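Probable TonB-dependent siderophore receptor PiuA (Acinetobacter baumannii, PDB 5FP1) probably takes up iron across the outer membrane by binding ferric siderophores, possibly including ferric enterobactin, as a TonB-dependent receptor. Local coordinates at residues I87-S92 against V133-I137; S141-K145 against I176-V180; F444-Q448 against P494-G500. All coordinates share one frame; numbering follows the deposited sequence.

Contact 1 (I87-S92 against V133-I137); sequences IRGYSS and VGGSI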
loop_
_atom_site.group_PDB
_atom_site.type_symbol
_atom_site.label_atom_id
_atom_site.label_comp_id
_atom_site.label_asym_id
_atom_site.label_seq_id
_atom_site.Cartn_x
_atom_site.Cartn_y
_atom_site.Cartn_z
ATOM N N ILE A 87 2.199 -6.441 4.936
ATOM C CA ILE A 87 2.943 -6.018 6.102
ATOM C C ILE A 87 2.980 -7.187 7.076
ATOM O O ILE A 87 1.930 -7.761 7.450
ATOM C CB ILE A 87 2.322 -4.788 6.771
ATOM C CG1 ILE A 87 2.155 -3.653 5.753
ATOM C CG2 ILE A 87 3.190 -4.294 7.907
ATOM C CD1 ILE A 87 1.369 -2.485 6.320
ATOM N N ARG A 88 4.193 -7.570 7.442
ATOM C CA ARG A 88 4.430 -8.766 8.261
ATOM C C ARG A 88 3.650 -9.991 7.770
ATOM O O ARG A 88 3.149 -10.784 8.570
ATOM C CB ARG A 88 4.109 -8.476 9.730
ATOM C CG ARG A 88 5.046 -7.473 10.390
ATOM C CD ARG A 88 4.732 -7.339 11.889
ATOM N NE ARG A 88 5.651 -6.411 12.552
ATOM C CZ ARG A 88 5.595 -6.076 13.837
ATOM N NH1 ARG A 88 4.658 -6.570 14.623
ATOM N NH2 ARG A 88 6.457 -5.212 14.321
ATOM N N GLY A 89 3.566 -10.170 6.451
ATOM C CA GLY A 89 2.909 -11.341 5.897
ATOM C C GLY A 89 1.423 -11.222 5.598
ATOM O O GLY A 89 0.809 -12.175 5.082
ATOM N N TYR A 90 0.818 -10.086 5.951
ATOM C CA TYR A 90 -0.635 -9.938 5.855
ATOM C C TYR A 90 -1.033 -8.741 4.995
ATOM O O TYR A 90 -0.488 -7.633 5.133
ATOM C CB TYR A 90 -1.277 -9.859 7.255
ATOM C CG TYR A 90 -1.026 -11.144 8.056
ATOM C CD1 TYR A 90 -1.741 -12.300 7.784
ATOM C CD2 TYR A 90 -0.029 -11.212 9.020
ATOM C CE1 TYR A 90 -1.486 -13.489 8.456
ATOM C CE2 TYR A 90 0.233 -12.395 9.698
ATOM C CZ TYR A 90 -0.514 -13.521 9.436
ATOM O OH TYR A 90 -0.242 -14.724 10.075
ATOM N N SER A 91 -1.988 -8.971 4.100
ATOM C CA SER A 91 -2.429 -7.921 3.178
ATOM C C SER A 91 -2.963 -6.702 3.903
ATOM O O SER A 91 -3.792 -6.804 4.831
ATOM C CB SER A 91 -3.514 -8.449 2.234
ATOM O OG SER A 91 -4.095 -7.367 1.557
ATOM N N SER A 92 -2.506 -5.527 3.468
ATOM C CA SER A 92 -3.044 -4.284 4.015
ATOM C C SER A 92 -3.774 -3.482 2.935
ATOM O O SER A 92 -4.119 -2.320 3.134
ATOM C CB SER A 92 -1.949 -3.442 4.646
ATOM O OG SER A 92 -1.134 -2.867 3.652
ATOM N N VAL A 133 -4.505 -6.256 9.977
ATOM C CA VAL A 133 -4.082 -7.551 10.518
ATOM C C VAL A 133 -2.586 -7.567 10.856
ATOM O O VAL A 133 -2.187 -7.877 11.980
ATOM C CB VAL A 133 -4.407 -8.674 9.528
ATOM C CG1 VAL A 133 -3.819 -10.006 9.990
ATOM C CG2 VAL A 133 -5.914 -8.783 9.346
ATOM N N GLY A 134 -1.755 -7.225 9.877
ATOM C CA GLY A 134 -0.321 -7.188 10.085
ATOM C C GLY A 134 0.240 -5.794 10.212
ATOM O O GLY A 134 1.419 -5.628 10.471
ATOM N N GLY A 135 -0.610 -4.797 10.015
ATOM C CA GLY A 135 -0.193 -3.390 9.939
ATOM C C GLY A 135 -1.109 -2.595 9.021
ATOM O O GLY A 135 -2.097 -3.125 8.500
ATOM N N SER A 136 -0.787 -1.320 8.828
ATOM C CA SER A 136 -1.548 -0.455 7.924
ATOM C C SER A 136 -0.684 0.731 7.518
ATOM O O SER A 136 0.297 1.073 8.198
ATOM C CB SER A 136 -2.817 0.072 8.589
ATOM O OG SER A 136 -2.501 0.800 9.753
ATOM N N ILE A 137 -1.080 1.361 6.418
ATOM C CA ILE A 137 -0.358 2.463 5.834
ATOM C C ILE A 137 -1.241 3.696 5.854
ATOM O O ILE A 137 -2.419 3.632 5.489
ATOM C CB ILE A 137 0.011 2.114 4.391
ATOM C CG1 ILE A 137 1.039 0.975 4.428
ATOM C CG2 ILE A 137 0.547 3.342 3.669
ATOM C CD1 ILE A 137 1.227 0.277 3.112
HETATM O O HOH W 1 -1.958 -6.098 7.280
HETATM O O HOH W 2 -4.593 -5.567 7.233
#
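Val133 meets Tyr90 through one methyl: CG1 lies 4.0 Å from the centroid of the Tyr90 ring and 30° off its normal, an off-centre CH-pi contact, and the two side chains cross at about a right angle. Its backbone N reaches Ser91 O through a single bridging water. Gly134 comes next, with its CA 3.5 Å from Ile87 O in a C-H...O contact; the bare CA lets this turn carbonyl come so close. Gly134 N donates a hydrogen bond of 2.8 Å to a second water, which lies close to Tyr90 O and Gly135 O. Gly134 O in turn touches Ile87 CG2 at 3.4 Å. Ile87 CD1 packs on the backbone of Gly135, 3.7 Å from Gly135 C. With CG1 beside its own backbone N (chi1 -54°) and CD1 extended from it, Ile87 reaches to 3.5 Å between Ile87 CD1 and Ser136 N. Ile137 then closes the apolar end, CG1 against Ile87 CD1 at 4.0 Å. The type I' turn of the plug thus sits against the start of strand 135-141. No direct hydrogen bond joins the segments: close glycine packing and two bridging waters do that work, and the charge of Arg88 is directed to Glu571 and Glu524 of the barrel.

Contact 2 (S141-K145 against I176-V180); sequences SKVAK and IAARV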
loop_
_atom_site.group_PDB
_atom_site.type_symbol
_atom_site.label_atom_id
_atom_site.label_comp_id
_atom_site.label_asym_id
_atom_site.label_seq_id
_atom_site.Cartn_x
_atom_site.Cartn_y
_atom_site.Cartn_z
ATOM N N SER A 141 -1.098 14.077 4.110
ATOM C CA SER A 141 -1.191 14.996 2.979
ATOM C C SER A 141 -0.569 16.331 3.333
ATOM O O SER A 141 -0.612 16.767 4.492
ATOM C CB SER A 141 -2.651 15.253 2.615
ATOM O OG SER A 141 -3.322 14.056 2.326
ATOM N N LYS A 142 -0.011 16.971 2.324
ATOM C CA LYS A 142 0.374 18.372 2.409
ATOM C C LYS A 142 -0.889 19.206 2.464
ATOM O O LYS A 142 -1.729 19.107 1.591
ATOM C CB LYS A 142 1.143 18.762 1.162
ATOM C CG LYS A 142 2.512 18.107 1.067
ATOM C CD LYS A 142 3.091 18.258 -0.332
ATOM C CE LYS A 142 4.541 17.819 -0.331
ATOM N NZ LYS A 142 4.994 17.429 -1.687
ATOM N N VAL A 143 -0.991 20.072 3.448
ATOM C CA VAL A 143 -2.113 20.994 3.478
ATOM C C VAL A 143 -1.696 22.464 3.781
ATOM O O VAL A 143 -0.606 22.730 4.285
ATOM C CB VAL A 143 -3.202 20.480 4.447
ATOM C CG1 VAL A 143 -2.668 20.383 5.865
ATOM C CG2 VAL A 143 -4.442 21.359 4.388
ATOM N N ALA A 144 -2.588 23.394 3.447
ATOM C CA ALA A 144 -2.346 24.817 3.659
ATOM C C ALA A 144 -1.901 25.050 5.079
ATOM O O ALA A 144 -2.475 24.494 6.021
ATOM C CB ALA A 144 -3.610 25.621 3.368
ATOM N N LYS A 145 -0.894 25.903 5.229
ATOM C CA LYS A 145 -0.363 26.214 6.526
ATOM C C LYS A 145 0.267 27.618 6.566
ATOM O O LYS A 145 0.296 28.358 5.559
ATOM C CB LYS A 145 0.657 25.135 6.917
ATOM C CG LYS A 145 1.823 25.045 5.955
ATOM C CD LYS A 145 2.702 23.851 6.266
ATOM C CE LYS A 145 3.979 23.910 5.465
ATOM N NZ LYS A 145 4.838 22.737 5.753
ATOM N N ILE A 176 -5.760 32.955 7.696
ATOM C CA ILE A 176 -6.191 32.207 6.506
ATOM C C ILE A 176 -4.978 31.946 5.645
ATOM O O ILE A 176 -4.133 32.832 5.427
ATOM C CB ILE A 176 -7.266 32.966 5.708
ATOM C CG1 ILE A 176 -8.452 33.312 6.608
ATOM C CG2 ILE A 176 -7.753 32.141 4.527
ATOM C CD1 ILE A 176 -9.628 33.955 5.894
ATOM N N ALA A 177 -4.843 30.702 5.194
ATOM C CA ALA A 177 -3.834 30.368 4.207
ATOM C C ALA A 177 -4.409 29.377 3.186
ATOM O O ALA A 177 -5.331 28.645 3.506
ATOM C CB ALA A 177 -2.611 29.811 4.859
ATOM N N ALA A 178 -3.898 29.417 1.960
ATOM C CA ALA A 178 -4.382 28.546 0.891
ATOM C C ALA A 178 -3.190 27.954 0.193
ATOM O O ALA A 178 -2.133 28.570 0.137
ATOM C CB ALA A 178 -5.254 29.316 -0.095
ATOM N N ARG A 179 -3.341 26.720 -0.295
ATOM C CA ARG A 179 -2.225 25.997 -0.885
ATOM C C ARG A 179 -2.747 25.219 -2.090
ATOM O O ARG A 179 -3.897 24.810 -2.113
ATOM C CB ARG A 179 -1.629 25.045 0.136
ATOM C CG ARG A 179 -0.393 24.328 -0.338
ATOM C CD ARG A 179 0.139 23.421 0.747
ATOM N NE ARG A 179 1.421 22.837 0.382
ATOM C CZ ARG A 179 2.239 22.251 1.246
ATOM N NH1 ARG A 179 1.900 22.142 2.524
ATOM N NH2 ARG A 179 3.396 21.768 0.831
ATOM N N VAL A 180 -1.923 25.066 -3.111
ATOM C CA VAL A 180 -2.275 24.184 -4.217
ATOM C C VAL A 180 -1.026 23.491 -4.728
ATOM O O VAL A 180 0.017 24.121 -4.894
ATOM C CB VAL A 180 -2.984 24.926 -5.352
ATOM C CG1 VAL A 180 -2.076 25.959 -5.979
ATOM C CG2 VAL A 180 -3.456 23.934 -6.412
HETATM O O HOH W 3 2.956 20.389 4.525
#
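Arg179 NH1 donates to Val143 O at 3.1 Å and also to a water at 2.9 Å, so this nitrogen grips the chain that leaves the plug. The contact lies where the plug-to-barrel linker of a TonB-dependent receptor runs along the inside of barrel strand 177-188. Val143 O sits at the edge of the guanidinium, in its plane, with an N-H...O angle of 154°, although the donor stands well above the carbonyl plane. CG of Arg179 is anti to the backbone N (chi1 -175°) and the chain stays extended to NE, which carries the flat group past Ala144 to Val143. Lys142 CB rests over the centre of one guanidinium face, 3.7 Å from Arg179 CZ, and the lysine then leads its amine off to Phe112 O. Asp167 takes Arg179 NH2 in a salt bridge, which would offset the positive charge of the nearby lysines; this bridge and the in-plane bond to Val143 O together would limit the guanidinium's rotation. Lys145 NZ stops 4.4 Å from Arg179 NH1 and shares the NH1-bound water, a mediator between like charges. Nearer the strand's start the fit is made by small residues: Ala144 CB lies 3.5 Å from Ala177 O, and Ala177 CB comes within 3.3 Å of Lys145 O.

Contact 3 (F444-Q448 against P494-G500); sequences FEAEQ and PVGLNAG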
loop_
_atom_site.group_PDB
_atom_site.type_symbol
_atom_site.label_atom_id
_atom_site.label_comp_id
_atom_site.label_asym_id
_atom_site.label_seq_id
_atom_site.Cartn_x
_atom_site.Cartn_y
_atom_site.Cartn_z
ATOM N N PHE A 444 -20.168 -3.639 11.444
ATOM C CA PHE A 444 -19.808 -3.712 10.032
ATOM C C PHE A 444 -20.950 -4.422 9.305
ATOM O O PHE A 444 -21.424 -5.485 9.729
ATOM C CB PHE A 444 -18.486 -4.475 9.882
ATOM C CG PHE A 444 -18.070 -4.761 8.453
ATOM C CD1 PHE A 444 -18.451 -5.931 7.830
ATOM C CD2 PHE A 444 -17.244 -3.887 7.768
ATOM C CE1 PHE A 444 -18.053 -6.217 6.520
ATOM C CE2 PHE A 444 -16.833 -4.161 6.461
ATOM C CZ PHE A 444 -17.248 -5.322 5.845
ATOM N N GLU A 445 -21.378 -3.848 8.201
ATOM C CA GLU A 445 -22.287 -4.541 7.312
ATOM C C GLU A 445 -21.840 -4.431 5.850
ATOM O O GLU A 445 -21.556 -3.336 5.357
ATOM C CB GLU A 445 -23.697 -3.983 7.447
ATOM C CG GLU A 445 -24.652 -4.649 6.466
ATOM C CD GLU A 445 -26.043 -4.038 6.515
ATOM O OE1 GLU A 445 -26.767 -4.223 7.515
ATOM O OE2 GLU A 445 -26.408 -3.394 5.534
ATOM N N ALA A 446 -21.770 -5.572 5.166
ATOM C CA ALA A 446 -21.433 -5.593 3.747
ATOM C C ALA A 446 -22.542 -6.308 3.018
ATOM O O ALA A 446 -22.943 -7.410 3.402
ATOM C CB ALA A 446 -20.109 -6.281 3.508
ATOM N N GLU A 447 -23.061 -5.666 1.982
ATOM C CA GLU A 447 -24.100 -6.271 1.158
ATOM C C GLU A 447 -23.733 -6.175 -0.300
ATOM O O GLU A 447 -23.421 -5.091 -0.792
ATOM C CB GLU A 447 -25.425 -5.540 1.386
ATOM C CG GLU A 447 -26.567 -6.107 0.553
ATOM C CD GLU A 447 -27.916 -5.542 0.983
ATOM O OE1 GLU A 447 -28.089 -4.322 0.948
ATOM O OE2 GLU A 447 -28.787 -6.323 1.385
ATOM N N GLN A 448 -23.819 -7.290 -1.011
ATOM C CA GLN A 448 -23.472 -7.315 -2.400
ATOM C C GLN A 448 -24.580 -7.958 -3.198
ATOM O O GLN A 448 -24.983 -9.063 -2.892
ATOM C CB GLN A 448 -22.157 -8.065 -2.606
ATOM C CG GLN A 448 -21.001 -7.119 -2.547
ATOM C CD GLN A 448 -19.647 -7.709 -2.886
ATOM O OE1 GLN A 448 -18.717 -7.439 -2.174
ATOM N NE2 GLN A 448 -19.530 -8.431 -3.976
ATOM N N PRO A 494 -13.571 -8.783 8.779
ATOM C CA PRO A 494 -14.839 -9.391 8.390
ATOM C C PRO A 494 -14.854 -9.773 6.918
ATOM O O PRO A 494 -14.118 -9.199 6.106
ATOM C CB PRO A 494 -15.853 -8.275 8.652
ATOM C CG PRO A 494 -15.077 -7.017 8.419
ATOM C CD PRO A 494 -13.679 -7.316 8.904
ATOM N N VAL A 495 -15.664 -10.759 6.562
ATOM C CA VAL A 495 -15.849 -11.087 5.153
ATOM C C VAL A 495 -16.508 -9.889 4.467
ATOM O O VAL A 495 -17.313 -9.188 5.055
ATOM C CB VAL A 495 -16.688 -12.368 4.941
ATOM C CG1 VAL A 495 -18.127 -12.123 5.299
ATOM C CG2 VAL A 495 -16.575 -12.854 3.506
ATOM N N GLY A 496 -16.120 -9.657 3.223
ATOM C CA GLY A 496 -16.601 -8.521 2.414
ATOM C C GLY A 496 -15.843 -7.217 2.634
ATOM O O GLY A 496 -16.241 -6.175 2.147
ATOM N N LEU A 497 -14.753 -7.266 3.397
ATOM C CA LEU A 497 -14.006 -6.048 3.714
ATOM C C LEU A 497 -13.487 -5.296 2.480
ATOM O O LEU A 497 -13.261 -4.085 2.545
ATOM C CB LEU A 497 -12.843 -6.383 4.651
ATOM C CG LEU A 497 -12.019 -5.177 5.115
ATOM C CD1 LEU A 497 -12.891 -4.202 5.900
ATOM C CD2 LEU A 497 -10.831 -5.637 5.932
ATOM N N ASN A 498 -13.275 -5.981 1.358
ATOM C CA ASN A 498 -12.767 -5.289 0.171
ATOM C C ASN A 498 -13.810 -4.360 -0.471
ATOM O O ASN A 498 -13.512 -3.618 -1.414
ATOM C CB ASN A 498 -12.188 -6.278 -0.853
ATOM C CG ASN A 498 -13.221 -7.247 -1.449
ATOM O OD1 ASN A 498 -14.421 -6.995 -1.461
ATOM N ND2 ASN A 498 -12.723 -8.345 -2.006
ATOM N N ALA A 499 -15.048 -4.448 0.020
ATOM C CA ALA A 499 -16.148 -3.533 -0.377
ATOM C C ALA A 499 -16.473 -3.667 -1.842
ATOM O O ALA A 499 -16.981 -2.725 -2.476
ATOM C CB ALA A 499 -15.808 -2.085 -0.061
ATOM N N GLY A 500 -16.183 -4.844 -2.383
ATOM C CA GLY A 500 -16.606 -5.172 -3.726
ATOM C C GLY A 500 -15.473 -5.605 -4.635
ATOM O O GLY A 500 -15.604 -6.568 -5.391
HETATM O O HOH W 4 -16.616 -8.766 -1.484
HETATM O O HOH W 5 -16.559 -8.956 -4.903
HETATM O O HOH W 6 -18.471 -5.801 0.170
#
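Pro494 sets its CG squarely over one face of the Phe444 ring, 3.5 Å from the centroid and only 7° off the ring normal, a CH-pi contact in which the two side chains cross at about a right angle. This is the tight end. Phe444 has CG anti to its backbone N (chi1 173°), and the ring reaches from the strand into the bend of the loop. There Gly496 O meets the ring edge in its plane, and Leu497 CD1 comes to 4.0 Å from Phe444 CE2. Val495 O lies 3.4 Å from Phe444 CE1; it is buried and has no hydrogen-bonding partner in the model. Ala446 CB packs on the backbone of Gly496, 4.1 Å from Gly496 O.

Farther along, the packing gives way to water. Gln448 OE1 is 3.5 Å from Gly500 CA, yet the amide makes no direct hydrogen bond to the loop. Instead OE1 receives two waters: one, at 2.6 Å, also donates to Asn498 OD1, the other to Gly496 O. The amide's NE2 donates to a third, which continues to Gly500 O. With OE1 accepting twice and NE2 donating once, the three bridges would fix the rotation of this amide. Asn498 OD1 also accepts from Gly500 N at 2.9 Å, an Asx turn, while Asn498 ND2 bonds to Asp503 O and Thr507 OG1.

Two successive beta turns, type II from Pro494 and type I from Gly496, give the segment its curl. A loop folded inward from the end of strand 482-493 and laid against strand 433-450 on the inner wall of the barrel fits a TonB-dependent receptor.

In the fold
The three contacts follow one another along the chain, neither nesting nor crossing. Contact 1 comes first and closes a loop of 40 residues wholly inside the plug, bringing the 87-92 turn back to the start of strand 135-141. That strand runs directly into contact 2, which closes over the first barrel hairpin and fastens the linker to strand 177-188; their centres are 31 Å apart. Much later contact 3 spans the hairpin of strands 459-476 and 482-493 and joins strand 433-450 to the loop that follows. Contacts 1 and 3 approach to about 7 Å between nearest atoms, and Asp503, farther along the same loop, bonds to Ser91, linking plug and barrel.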